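Local coordinates for protein putative glucoamylase (Bacteroides uniformis, PDB 4GL3) that is a putative glucoamylase, a hydrolase that probably releases glucose from starch-like glucans, at residues 341-344 / 345-349. Numbering follows the deposited sequence.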
loop_
_atom_site.group_PDB
_atom_site.type_symbol
_atom_site.label_atom_id
_atom_site.label_comp_id
_atom_site.label_asym_id
_atom_site.label_seq_id
_atom_site.Cartn_x
_atom_site.Cartn_y
_atom_site.Cartn_z
ATOM N N LEU A 341 4.864 11.939 14.012
ATOM C CA LEU A 341 6.202 12.481 14.219
ATOM C C LEU A 341 6.783 12.143 15.612
ATOM O O LEU A 341 7.999 11.977 15.758
ATOM C CB LEU A 341 6.247 14.002 13.926
ATOM C CG LEU A 341 6.191 14.321 12.424
ATOM C CD1 LEU A 341 5.731 15.755 12.158
ATOM C CD2 LEU A 341 7.539 14.041 11.775
ATOM N N GLU A 342 5.927 12.064 16.627
ATOM C CA GLU A 342 6.353 11.722 17.991
ATOM C C GLU A 342 6.901 10.259 18.019
ATOM O O GLU A 342 7.959 9.972 18.604
ATOM C CB GLU A 342 5.163 11.878 18.946
ATOM C CG GLU A 342 5.451 11.684 20.413
ATOM C CD GLU A 342 4.310 12.181 21.305
ATOM O OE1 GLU A 342 3.169 12.395 20.814
ATOM O OE2 GLU A 342 4.557 12.378 22.511
ATOM N N ALA A 343 6.191 9.357 17.352
ATOM C CA ALA A 343 6.582 7.945 17.270
ATOM C C ALA A 343 7.859 7.816 16.444
ATOM O O ALA A 343 8.772 7.079 16.813
ATOM C CB ALA A 343 5.450 7.114 16.645
HETATM N N MSE A 344 7.928 8.563 15.343
HETATM C CA MSE A 344 9.103 8.556 14.475
HETATM C C MSE A 344 10.360 8.936 15.245
HETATM O O MSE A 344 11.397 8.287 15.130
HETATM C CB MSE A 344 8.922 9.510 13.301
HETATM C CG MSE A 344 9.914 9.281 12.149
HETATM SE SE MSE A 344 9.731 10.629 10.703
HETATM C CE MSE A 344 7.934 10.239 10.129
ATOM N N ARG A 345 10.271 9.992 16.040
ATOM C CA ARG A 345 11.428 10.481 16.752
ATOM C C ARG A 345 11.843 9.495 17.844
ATOM O O ARG A 345 13.041 9.321 18.094
ATOM C CB ARG A 345 11.178 11.882 17.338
ATOM C CG ARG A 345 12.422 12.553 17.914
ATOM C CD ARG A 345 12.163 14.029 18.227
ATOM N NE ARG A 345 11.921 14.806 17.010
ATOM C CZ ARG A 345 12.873 15.292 16.213
ATOM N NH1 ARG A 345 14.163 15.100 16.502
ATOM N NH2 ARG A 345 12.529 15.978 15.121
ATOM N N TYR A 346 10.868 8.870 18.492
ATOM C CA TYR A 346 11.145 7.873 19.530
ATOM C C TYR A 346 11.843 6.640 18.910
ATOM O O TYR A 346 12.836 6.134 19.463
ATOM C CB TYR A 346 9.846 7.472 20.251
ATOM C CG TYR A 346 10.032 6.325 21.242
ATOM C CD1 TYR A 346 10.644 6.527 22.479
ATOM C CD2 TYR A 346 9.604 5.044 20.924
ATOM C CE1 TYR A 346 10.802 5.478 23.375
ATOM C CE2 TYR A 346 9.768 3.995 21.804
ATOM C CZ TYR A 346 10.371 4.215 23.005
ATOM O OH TYR A 346 10.515 3.156 23.838
ATOM N N PHE A 347 11.345 6.201 17.748
ATOM C CA PHE A 347 11.896 5.044 17.076
ATOM C C PHE A 347 13.334 5.310 16.660
ATOM O O PHE A 347 14.170 4.418 16.746
ATOM C CB PHE A 347 11.094 4.658 15.822
ATOM C CG PHE A 347 9.670 4.230 16.081
ATOM C CD1 PHE A 347 9.261 3.720 17.297
ATOM C CD2 PHE A 347 8.740 4.323 15.064
ATOM C CE1 PHE A 347 7.942 3.327 17.490
ATOM C CE2 PHE A 347 7.433 3.927 15.238
ATOM C CZ PHE A 347 7.029 3.428 16.463
ATOM N N TYR A 348 13.610 6.529 16.201
ATOM C CA TYR A 348 14.947 6.884 15.747
ATOM C C TYR A 348 15.879 7.191 16.913
ATOM O O TYR A 348 16.975 6.630 17.000
ATOM C CB TYR A 348 14.907 8.092 14.811
ATOM C CG TYR A 348 16.258 8.451 14.249
ATOM C CD1 TYR A 348 16.838 7.685 13.234
ATOM C CD2 TYR A 348 16.943 9.543 14.695
ATOM C CE1 TYR A 348 18.083 8.001 12.732
ATOM C CE2 TYR A 348 18.180 9.862 14.187
ATOM C CZ TYR A 348 18.729 9.080 13.211
ATOM O OH TYR A 348 19.950 9.384 12.723
ATOM N N GLU A 349 15.472 8.096 17.800
ATOM C CA GLU A 349 16.379 8.580 18.820
ATOM C C GLU A 349 16.513 7.582 19.960
ATOM O O GLU A 349 17.596 7.405 20.458
ATOM C CB GLU A 349 15.965 9.986 19.350
ATOM C CG GLU A 349 16.064 11.081 18.284
ATOM C CD GLU A 349 15.690 12.496 18.729
ATOM O OE1 GLU A 349 15.271 12.718 19.881
ATOM O OE2 GLU A 349 15.827 13.408 17.891
HETATM O O HOH W 1 9.187 14.844 16.270
#
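Two donors meet at Leu341 O: Arg345 N bonds to it at 3.0 Å, and a water gives it a second hydrogen bond. That water accepts from Arg345 NE at 2.8 Å, in the guanidinium plane, so the arginine reaches back to the carbonyl its backbone N-H holds. A bend at chi3 (-66°) turns the otherwise extended chain, whose NH1 forms a salt bridge with Glu349 OE2 from above the carboxylate plane. Arginine suits this place because all three nitrogens find partners, NH2 making a salt bridge with Asp15 and a hydrogen bond to Leu13 O. Backbone bonds of helix 337-349 run i to i+4, Phe347 N to Ala343 O being the straightest across the two segments (160°). With CG beside its backbone N (chi1 -63°), the Phe347 ring swings back along the helix and lays one face over Ala343 O, 3.1 Å above the plane. Ala343 CB, small enough to sit against helix 326-331, touches Phe347 CE2 at 4.0 Å, and the ring also meets Pro326 of that helix. A serine in place of Phe347 would probably leave the Ala343 methyl and Pro326 without their aromatic neighbour. Met344, a selenomethionine, reaches Leu330 there and Leu18 of helix 15-27, where Tyr348 also packs.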